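Local coordinates for RegF protein (Neisseria gonorrhoeae, PDB 4HOJ) that belongs to the glutathione S-transferase superfamily as a stringent starvation protein A homologue, and binds glutathione and calcium ions, at residues Y97-E102 with D153-P158; Q108-P113 with A121-A126; P158-L163 with L178-R183. All coordinates share one frame; numbering follows the deposited sequence.

Contact 1. Residues Y97-E102 with D153-P158; sequences YRMEKE and DVALAP
Met-99 meets Ala-155 and Leu-156 with no flat group between them; the flat pairing here lies farther round helix 86-102, where Glu-102 CD lies at the edge of the Arg-98 guanidinium, in its plane, while OE1 stands 24° out of it. Arg-98 NH2 reaches the syn lone pair of Glu-102 OE1 at 3.1 Å. On the opposing helix nothing but hydrocarbon answers the methionine. Its chain turns at the thioether (chi3 -69°), which turns CE onto helix 151-161: Met-99 CE lies 4.1 Å from Ala-155 CB. The sulfur is the other contact point, and Leu-156 lays two carbons against it from the same side, Met-99 SD being 4.0 Å from Leu-156 CB and equally far from Leu-156 CD1. The two side chains cross at about a right angle, and the length of the methionine spans the 7.8 Å between the CA atoms of Met-99 and Leu-156. All three touching residues are buried. Glu-100, next to the methionine, forms a salt bridge with Arg-17 and touches the bound glutathione. The setting is the all-helical C-terminal domain of the glutathione transferase fold, whose core helix 151-161 begins with Ser-150 N bonded to Asp-153 OD2, consistent with the Ser-x-x-Asp capping box known from this fold.

Contact 2. Residues Q108-P113 with A121-A126; sequences QVLENP and AKAREA
Val-109 and Ala-123 bring their CA atoms to 6.6 Å where the last turn of helix 104-111 passes helix 117-134, the chain having turned back on itself in between. The small alanine side chain probably allows this closeness: its methyl is the one point that both residues of the first helix press upon. Val-109 CB sits 3.9 Å from Ala-123 CB, with CG1 just behind. Leu-110 comes from the next position; its CD2 is 4.0 Å from Ala-123 CB, and its CG adds a slightly longer touch. CG of Leu-110 leans beside its own backbone N (chi1 -67°), and from there CD2 also reaches the arginine that follows the alanine. Leu-110 CD2 lies 3.9 Å from Arg-124 NH2, approaching the guanidinium obliquely, and the two side chains cross at about a right angle. The arginine gets there by leaving its helix extended and then bending at chi3 (-57°). Its polar hold lies elsewhere: NE is bonded to Tyr-166 O, and the side chain packs on Asp-167, a calcium ligand. Within the hairpin, Val-109 O accepts a bond from Gln-120 NE2. Between the segments themselves the chemistry is dispersive, while the arginine's charge, held against the 166-168 loop, lies close to Asp-167 and may offset part of that carboxylate's negative charge.

Contact 3. Residues P158-L163 with L178-R183; sequences PLLWRL and LKYAER. With CA (calcium ion), chain E.
A calcium ion sits beside an apolar seam, the one in which Leu-163 meets Leu-178 and Leu-160 meets Ala-181. The metal takes Glu-182 OE2 at 2.4 Å and a water oxygen at 2.5 Å, yet its nearby surroundings also include hydrocarbon: Leu-178 CB is 3.7 Å from the ion, and the methyl of Ala-181 is close as well. The glutamate starts off away from helix 151-161; a bend at chi2 (-51°) folds its carboxylate back over the ion. Its other oxygen, OE1, forms a salt bridge with Arg-202, so the two oxygens of one carboxylate serve two cations. Across the seam, Leu-160 does most of the touching through one methyl. Its CD1 lies 3.6 Å from Tyr-180 CE2, meeting the phenol at its edge, near the ring plane, with the two side chains roughly perpendicular. The same methyl is 3.9 Å from Ala-181 CB. At the other end, Leu-163 CD1 and Leu-178 CD2 meet at 4.1 Å. The far end of the tyrosine is polar, its OH bonded to Asp-153 OD1, about two turns before Leu-160 in helix 151-161. Arg-162 folds back, NH1 giving a 3.1 Å bond to Pro-158 O that arrives far off the C=O direction (114°) and 30° out of the carbonyl plane. The seam itself is held by hydrocarbon contact, then, whereas the metal probably draws its grip from charge, with Arg-202 likely to offset part of the glutamate's negative charge.

Overall arrangement
After the N-terminal thioredoxin-like domain the chain enters the helical domain through helix 86-102. Contact 1 closes a long loop from there to helix 151-161. Within that loop lies contact 2, a short local closure that joins helices 104-111 and 117-134 as a hairpin; its centre is 15 Å from that of contact 1, and the two do not touch. Contact 3 follows in series, closing a loop from residues 158-163 to helix 175-185. Helix 151-161 therefore belongs to two closures: contacts 1 and 3 share Pro-158 and touch through a probable hydrogen bond. Contacts 2 and 3 stay separate, their centres 18 Å apart.

Contact 1. Residues Y97-E102 with D153-P158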
loop_
_atom_site.group_PDB
_atom_site.type_symbol
_atom_site.label_atom_id
_atom_site.label_comp_id
_atom_site.label_asym_id
_atom_site.label_seq_id
_atom_site.Cartn_x
_atom_site.Cartn_y
_atom_site.Cartn_z
ATOM N N TYR A 97 -3.302 4.655 -2.902
ATOM C CA TYR A 97 -3.170 4.592 -1.460
ATOM C C TYR A 97 -4.270 5.438 -0.820
ATOM O O TYR A 97 -4.925 4.987 0.146
ATOM C CB TYR A 97 -1.751 5.117 -1.061
ATOM C CG TYR A 97 -1.612 5.203 0.457
ATOM C CD1 TYR A 97 -1.277 4.088 1.222
ATOM C CD2 TYR A 97 -1.812 6.375 1.110
ATOM C CE1 TYR A 97 -1.196 4.143 2.627
ATOM C CE2 TYR A 97 -1.704 6.455 2.519
ATOM C CZ TYR A 97 -1.444 5.326 3.266
ATOM O OH TYR A 97 -1.389 5.357 4.632
ATOM N N ARG A 98 -4.481 6.665 -1.301
ATOM C CA ARG A 98 -5.529 7.473 -0.701
ATOM C C ARG A 98 -6.917 6.874 -0.908
ATOM O O ARG A 98 -7.755 6.999 -0.008
ATOM C CB ARG A 98 -5.463 8.890 -1.229
ATOM C CG ARG A 98 -4.181 9.581 -0.672
ATOM C CD ARG A 98 -4.186 11.081 -0.750
ATOM N NE ARG A 98 -5.382 11.631 -0.145
ATOM C CZ ARG A 98 -5.856 12.830 -0.433
ATOM N NH1 ARG A 98 -5.153 13.632 -1.252
ATOM N NH2 ARG A 98 -6.993 13.228 0.135
ATOM N N MET A 99 -7.204 6.253 -2.055
ATOM C CA MET A 99 -8.500 5.566 -2.201
ATOM C C MET A 99 -8.638 4.437 -1.205
ATOM O O MET A 99 -9.710 4.228 -0.637
ATOM C CB MET A 99 -8.694 5.038 -3.609
ATOM C CG MET A 99 -8.777 6.132 -4.665
ATOM S SD MET A 99 -9.523 5.523 -6.175
ATOM C CE MET A 99 -8.225 4.421 -6.736
ATOM N N GLU A 100 -7.575 3.689 -0.910
ATOM C CA GLU A 100 -7.665 2.607 0.045
ATOM C C GLU A 100 -7.970 3.129 1.388
ATOM O O GLU A 100 -8.765 2.549 2.145
ATOM C CB GLU A 100 -6.408 1.690 0.120
ATOM C CG GLU A 100 -6.186 0.569 -0.934
ATOM C CD GLU A 100 -7.436 -0.213 -1.541
ATOM O OE1 GLU A 100 -7.617 -1.459 -1.427
ATOM O OE2 GLU A 100 -8.141 0.473 -2.161
ATOM N N LYS A 101 -7.340 4.251 1.762
ATOM C CA LYS A 101 -7.469 4.766 3.127
ATOM C C LYS A 101 -8.741 5.609 3.362
ATOM O O LYS A 101 -9.195 5.719 4.490
ATOM C CB LYS A 101 -6.230 5.627 3.439
ATOM C CG LYS A 101 -6.250 6.351 4.772
ATOM C CD LYS A 101 -4.856 6.848 5.135
ATOM C CE LYS A 101 -4.915 7.650 6.411
ATOM N NZ LYS A 101 -3.584 8.025 6.956
ATOM N N GLU A 102 -9.278 6.191 2.286
ATOM C CA GLU A 102 -10.370 7.183 2.419
ATOM C C GLU A 102 -11.673 6.755 1.766
ATOM O O GLU A 102 -12.723 7.383 2.024
ATOM C CB GLU A 102 -9.929 8.520 1.807
ATOM C CG GLU A 102 -8.665 9.065 2.432
ATOM C CD GLU A 102 -8.085 10.234 1.672
ATOM O OE1 GLU A 102 -8.779 10.814 0.824
ATOM O OE2 GLU A 102 -6.894 10.536 1.910
ATOM N N ASP A 153 -8.105 3.421 -12.554
ATOM C CA ASP A 153 -9.506 3.225 -12.939
ATOM C C ASP A 153 -10.033 1.839 -12.552
ATOM O O ASP A 153 -11.139 1.675 -12.035
ATOM C CB ASP A 153 -9.661 3.413 -14.445
ATOM C CG ASP A 153 -9.140 4.778 -14.907
ATOM O OD1 ASP A 153 -9.780 5.798 -14.561
ATOM O OD2 ASP A 153 -8.127 4.823 -15.602
ATOM N N VAL A 154 -9.196 0.847 -12.737
ATOM C CA VAL A 154 -9.565 -0.507 -12.366
ATOM C C VAL A 154 -9.889 -0.586 -10.889
ATOM O O VAL A 154 -10.910 -1.196 -10.493
ATOM C CB VAL A 154 -8.434 -1.492 -12.678
ATOM C CG1 VAL A 154 -8.684 -2.862 -12.019
ATOM C CG2 VAL A 154 -8.269 -1.632 -14.191
ATOM N N ALA A 155 -9.039 0.015 -10.048
ATOM C CA ALA A 155 -9.210 -0.129 -8.585
ATOM C C ALA A 155 -10.537 0.537 -8.114
ATOM O O ALA A 155 -11.181 0.045 -7.200
ATOM C CB ALA A 155 -7.997 0.476 -7.901
ATOM N N LEU A 156 -10.919 1.649 -8.743
ATOM C CA LEU A 156 -12.104 2.360 -8.323
ATOM C C LEU A 156 -13.397 1.771 -8.905
ATOM O O LEU A 156 -14.448 1.880 -8.287
ATOM C CB LEU A 156 -11.952 3.811 -8.791
ATOM C CG LEU A 156 -13.146 4.733 -8.478
ATOM C CD1 LEU A 156 -13.424 4.817 -6.959
ATOM C CD2 LEU A 156 -12.851 6.136 -9.035
ATOM N N ALA A 157 -13.317 1.096 -10.058
ATOM C CA ALA A 157 -14.521 0.741 -10.815
ATOM C C ALA A 157 -15.503 -0.102 -9.980
ATOM O O ALA A 157 -16.685 0.109 -10.107
ATOM C CB ALA A 157 -14.110 0.018 -12.121
ATOM N N PRO A 158 -15.082 -1.095 -9.201
ATOM C CA PRO A 158 -16.100 -1.882 -8.455
ATOM C C PRO A 158 -16.903 -1.083 -7.483
ATOM O O PRO A 158 -18.069 -1.456 -7.216
ATOM C CB PRO A 158 -15.270 -2.948 -7.765
ATOM C CG PRO A 158 -14.017 -3.079 -8.719
ATOM C CD PRO A 158 -13.728 -1.647 -9.009
#

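Contact 2. Residues Q108-P113 with A121-A126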
loop_
_atom_site.group_PDB
_atom_site.type_symbol
_atom_site.label_atom_id
_atom_site.label_comp_id
_atom_site.label_asym_id
_atom_site.label_seq_id
_atom_site.Cartn_x
_atom_site.Cartn_y
_atom_site.Cartn_z
ATOM N N GLN A 108 -15.205 -1.563 3.092
ATOM C CA GLN A 108 -15.131 -2.744 3.961
ATOM C C GLN A 108 -16.188 -2.777 5.045
ATOM O O GLN A 108 -16.650 -3.862 5.434
ATOM C CB GLN A 108 -13.723 -2.865 4.589
ATOM C CG GLN A 108 -12.652 -3.170 3.504
ATOM C CD GLN A 108 -11.237 -3.259 4.060
ATOM O OE1 GLN A 108 -10.956 -4.111 4.910
ATOM N NE2 GLN A 108 -10.374 -2.343 3.650
ATOM N N VAL A 109 -16.530 -1.594 5.571
ATOM C CA VAL A 109 -17.608 -1.509 6.569
ATOM C C VAL A 109 -18.966 -1.918 5.966
ATOM O O VAL A 109 -19.706 -2.685 6.553
ATOM C CB VAL A 109 -17.712 -0.090 7.189
ATOM C CG1 VAL A 109 -18.892 -0.028 8.178
ATOM C CG2 VAL A 109 -16.420 0.312 7.918
ATOM N N LEU A 110 -19.263 -1.450 4.750
ATOM C CA LEU A 110 -20.509 -1.795 4.080
ATOM C C LEU A 110 -20.525 -3.262 3.755
ATOM O O LEU A 110 -21.600 -3.845 3.662
ATOM C CB LEU A 110 -20.642 -0.983 2.786
ATOM C CG LEU A 110 -20.832 0.517 3.017
ATOM C CD1 LEU A 110 -21.201 1.205 1.736
ATOM C CD2 LEU A 110 -21.946 0.732 4.042
ATOM N N GLU A 111 -19.361 -3.874 3.538
ATOM C CA GLU A 111 -19.291 -5.303 3.225
ATOM C C GLU A 111 -19.313 -6.229 4.434
ATOM O O GLU A 111 -19.481 -7.444 4.287
ATOM C CB GLU A 111 -18.015 -5.610 2.407
ATOM C CG GLU A 111 -18.007 -5.066 0.930
ATOM C CD GLU A 111 -19.036 -5.781 0.066
ATOM O OE1 GLU A 111 -19.227 -6.979 0.207
ATOM O OE2 GLU A 111 -19.637 -5.078 -0.743
ATOM N N ASN A 112 -19.140 -5.646 5.609
ATOM C CA ASN A 112 -19.053 -6.413 6.839
ATOM C C ASN A 112 -20.463 -6.678 7.385
ATOM O O ASN A 112 -21.102 -5.746 7.870
ATOM C CB ASN A 112 -18.214 -5.619 7.834
ATOM C CG ASN A 112 -18.043 -6.328 9.153
ATOM O OD1 ASN A 112 -18.492 -7.471 9.334
ATOM N ND2 ASN A 112 -17.374 -5.652 10.084
ATOM N N PRO A 113 -20.914 -7.943 7.359
ATOM C CA PRO A 113 -22.271 -8.274 7.821
ATOM C C PRO A 113 -22.452 -7.937 9.295
ATOM O O PRO A 113 -23.569 -7.690 9.765
ATOM C CB PRO A 113 -22.338 -9.789 7.633
ATOM C CG PRO A 113 -21.319 -10.098 6.605
ATOM C CD PRO A 113 -20.214 -9.125 6.827
ATOM N N ALA A 121 -24.171 3.474 8.024
ATOM C CA ALA A 121 -24.689 4.757 7.583
ATOM C C ALA A 121 -23.558 5.793 7.449
ATOM O O ALA A 121 -23.505 6.529 6.469
ATOM C CB ALA A 121 -25.782 5.253 8.562
ATOM N N LYS A 122 -22.667 5.848 8.438
ATOM C CA LYS A 122 -21.512 6.742 8.357
ATOM C C LYS A 122 -20.634 6.410 7.146
ATOM O O LYS A 122 -20.169 7.318 6.439
ATOM C CB LYS A 122 -20.700 6.699 9.644
ATOM C CG LYS A 122 -21.552 7.079 10.848
ATOM C CD LYS A 122 -20.752 7.641 12.026
ATOM C CE LYS A 122 -19.583 6.748 12.401
ATOM N NZ LYS A 122 -19.122 7.068 13.788
ATOM N N ALA A 123 -20.422 5.117 6.895
ATOM C CA ALA A 123 -19.608 4.721 5.737
ATOM C C ALA A 123 -20.220 5.144 4.416
ATOM O O ALA A 123 -19.520 5.613 3.525
ATOM C CB ALA A 123 -19.322 3.205 5.743
ATOM N N ARG A 124 -21.526 4.926 4.265
ATOM C CA ARG A 124 -22.246 5.286 3.062
ATOM C C ARG A 124 -22.162 6.799 2.847
ATOM O O ARG A 124 -21.889 7.262 1.723
ATOM C CB ARG A 124 -23.690 4.820 3.269
ATOM C CG ARG A 124 -24.683 5.009 2.155
ATOM C CD ARG A 124 -25.993 4.308 2.544
ATOM N NE ARG A 124 -25.818 2.873 2.831
ATOM C CZ ARG A 124 -26.047 2.279 4.005
ATOM N NH1 ARG A 124 -26.477 2.963 5.054
ATOM N NH2 ARG A 124 -25.842 0.969 4.132
ATOM N N GLU A 125 -22.349 7.558 3.915
ATOM C CA GLU A 125 -22.235 8.994 3.841
ATOM C C GLU A 125 -20.845 9.421 3.412
ATOM O O GLU A 125 -20.681 10.297 2.552
ATOM C CB GLU A 125 -22.514 9.545 5.230
ATOM C CG GLU A 125 -22.455 11.050 5.341
ATOM C CD GLU A 125 -23.808 11.680 5.083
ATOM O OE1 GLU A 125 -24.628 11.033 4.383
ATOM O OE2 GLU A 125 -24.053 12.799 5.587
ATOM N N ALA A 126 -19.833 8.808 4.017
ATOM C CA ALA A 126 -18.454 9.203 3.698
ATOM C C ALA A 126 -18.067 8.890 2.272
ATOM O O ALA A 126 -17.342 9.633 1.642
ATOM C CB ALA A 126 -17.462 8.577 4.688
#

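Contact 3. Residues P158-L163 with L178-R183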
loop_
_atom_site.group_PDB
_atom_site.type_symbol
_atom_site.label_atom_id
_atom_site.label_comp_id
_atom_site.label_asym_id
_atom_site.label_seq_id
_atom_site.Cartn_x
_atom_site.Cartn_y
_atom_site.Cartn_z
ATOM N N PRO A 158 -15.082 -1.095 -9.201
ATOM C CA PRO A 158 -16.100 -1.882 -8.455
ATOM C C PRO A 158 -16.903 -1.083 -7.483
ATOM O O PRO A 158 -18.069 -1.456 -7.216
ATOM C CB PRO A 158 -15.270 -2.948 -7.765
ATOM C CG PRO A 158 -14.017 -3.079 -8.719
ATOM C CD PRO A 158 -13.728 -1.647 -9.009
ATOM N N LEU A 159 -16.336 -0.022 -6.911
ATOM C CA LEU A 159 -17.123 0.863 -6.047
ATOM C C LEU A 159 -18.141 1.652 -6.834
ATOM O O LEU A 159 -19.303 1.686 -6.467
ATOM C CB LEU A 159 -16.203 1.777 -5.258
ATOM C CG LEU A 159 -16.894 2.934 -4.505
ATOM C CD1 LEU A 159 -17.952 2.366 -3.561
ATOM C CD2 LEU A 159 -15.847 3.715 -3.734
ATOM N N LEU A 160 -17.736 2.214 -7.941
ATOM C CA LEU A 160 -18.714 2.959 -8.755
ATOM C C LEU A 160 -19.825 2.064 -9.292
ATOM O O LEU A 160 -20.971 2.501 -9.359
ATOM C CB LEU A 160 -17.983 3.674 -9.927
ATOM C CG LEU A 160 -16.863 4.613 -9.468
ATOM C CD1 LEU A 160 -16.220 5.315 -10.681
ATOM C CD2 LEU A 160 -17.432 5.615 -8.525
ATOM N N TRP A 161 -19.506 0.795 -9.608
ATOM C CA TRP A 161 -20.551 -0.126 -10.049
ATOM C C TRP A 161 -21.599 -0.312 -8.956
ATOM O O TRP A 161 -22.770 -0.517 -9.290
ATOM C CB TRP A 161 -19.870 -1.460 -10.362
ATOM C CG TRP A 161 -20.847 -2.466 -10.877
ATOM C CD1 TRP A 161 -21.294 -3.550 -10.188
ATOM C CD2 TRP A 161 -21.531 -2.473 -12.144
ATOM N NE1 TRP A 161 -22.245 -4.231 -10.935
ATOM C CE2 TRP A 161 -22.368 -3.607 -12.148
ATOM C CE3 TRP A 161 -21.516 -1.629 -13.262
ATOM C CZ2 TRP A 161 -23.203 -3.917 -13.230
ATOM C CZ3 TRP A 161 -22.321 -1.958 -14.349
ATOM C CH2 TRP A 161 -23.145 -3.090 -14.314
ATOM N N ARG A 162 -21.186 -0.237 -7.690
ATOM C CA ARG A 162 -21.996 -0.553 -6.527
ATOM C C ARG A 162 -22.664 0.647 -5.907
ATOM O O ARG A 162 -23.280 0.469 -4.829
ATOM C CB ARG A 162 -21.127 -1.282 -5.456
ATOM C CG ARG A 162 -20.816 -2.734 -5.848
ATOM C CD ARG A 162 -19.636 -3.277 -4.988
ATOM N NE ARG A 162 -19.457 -4.697 -5.182
ATOM C CZ ARG A 162 -18.912 -5.287 -6.250
ATOM N NH1 ARG A 162 -18.437 -4.507 -7.248
ATOM N NH2 ARG A 162 -18.750 -6.602 -6.311
ATOM N N LEU A 163 -22.674 1.827 -6.547
ATOM C CA LEU A 163 -23.297 2.959 -5.837
ATOM C C LEU A 163 -24.769 2.731 -5.558
ATOM O O LEU A 163 -25.236 3.026 -4.426
ATOM C CB LEU A 163 -23.125 4.278 -6.553
ATOM C CG LEU A 163 -21.664 4.677 -6.772
ATOM C CD1 LEU A 163 -21.582 5.976 -7.548
ATOM C CD2 LEU A 163 -20.926 4.769 -5.455
ATOM N N LEU A 178 -20.140 10.388 -12.761
ATOM C CA LEU A 178 -21.068 9.346 -13.207
ATOM C C LEU A 178 -20.938 9.085 -14.718
ATOM O O LEU A 178 -21.071 7.934 -15.152
ATOM C CB LEU A 178 -22.513 9.733 -12.862
ATOM C CG LEU A 178 -22.787 9.753 -11.344
ATOM C CD1 LEU A 178 -24.230 10.158 -11.095
ATOM C CD2 LEU A 178 -22.525 8.411 -10.733
ATOM N N LYS A 179 -20.648 10.119 -15.493
ATOM C CA LYS A 179 -20.438 9.942 -16.931
ATOM C C LYS A 179 -19.160 9.128 -17.148
ATOM O O LYS A 179 -19.136 8.191 -17.963
ATOM C CB LYS A 179 -20.365 11.295 -17.650
ATOM C CG LYS A 179 -19.943 11.166 -19.127
ATOM C CD LYS A 179 -20.198 12.409 -19.947
ATOM C CE LYS A 179 -19.584 12.256 -21.336
ATOM N NZ LYS A 179 -20.170 13.216 -22.296
ATOM N N TYR A 180 -18.104 9.481 -16.418
ATOM C CA TYR A 180 -16.894 8.660 -16.385
ATOM C C TYR A 180 -17.173 7.196 -16.018
ATOM O O TYR A 180 -16.667 6.282 -16.699
ATOM C CB TYR A 180 -15.832 9.280 -15.437
ATOM C CG TYR A 180 -14.803 8.306 -14.892
ATOM C CD1 TYR A 180 -13.626 8.008 -15.601
ATOM C CD2 TYR A 180 -15.006 7.677 -13.665
ATOM C CE1 TYR A 180 -12.694 7.134 -15.098
ATOM C CE2 TYR A 180 -14.087 6.805 -13.170
ATOM C CZ TYR A 180 -12.938 6.528 -13.883
ATOM O OH TYR A 180 -12.021 5.647 -13.358
ATOM N N ALA A 181 -17.961 6.963 -14.972
ATOM C CA ALA A 181 -18.216 5.595 -14.565
ATOM C C ALA A 181 -18.873 4.852 -15.731
ATOM O O ALA A 181 -18.508 3.717 -15.974
ATOM C CB ALA A 181 -19.103 5.555 -13.362
ATOM N N GLU A 182 -19.846 5.452 -16.409
ATOM C CA GLU A 182 -20.459 4.791 -17.579
ATOM C C GLU A 182 -19.454 4.416 -18.684
ATOM O O GLU A 182 -19.573 3.339 -19.311
ATOM C CB GLU A 182 -21.625 5.613 -18.148
ATOM C CG GLU A 182 -22.782 5.771 -17.161
ATOM C CD GLU A 182 -23.264 4.458 -16.536
ATOM O OE1 GLU A 182 -23.466 3.441 -17.257
ATOM O OE2 GLU A 182 -23.436 4.444 -15.296
ATOM N N ARG A 183 -18.455 5.251 -18.921
ATOM C CA ARG A 183 -17.415 4.887 -19.878
ATOM C C ARG A 183 -16.636 3.657 -19.426
ATOM O O ARG A 183 -16.379 2.793 -20.258
ATOM C CB ARG A 183 -16.481 6.057 -20.141
ATOM C CG ARG A 183 -17.062 7.011 -21.184
ATOM C CD ARG A 183 -15.998 7.945 -21.746
ATOM N NE ARG A 183 -15.152 8.461 -20.671
ATOM C CZ ARG A 183 -15.445 9.536 -19.955
ATOM N NH1 ARG A 183 -16.552 10.233 -20.205
ATOM N NH2 ARG A 183 -14.632 9.935 -19.005
HETATM CA CA CA E . -22.915 6.148 -13.709
HETATM O O HOH W 1 -24.062 5.163 -11.772
#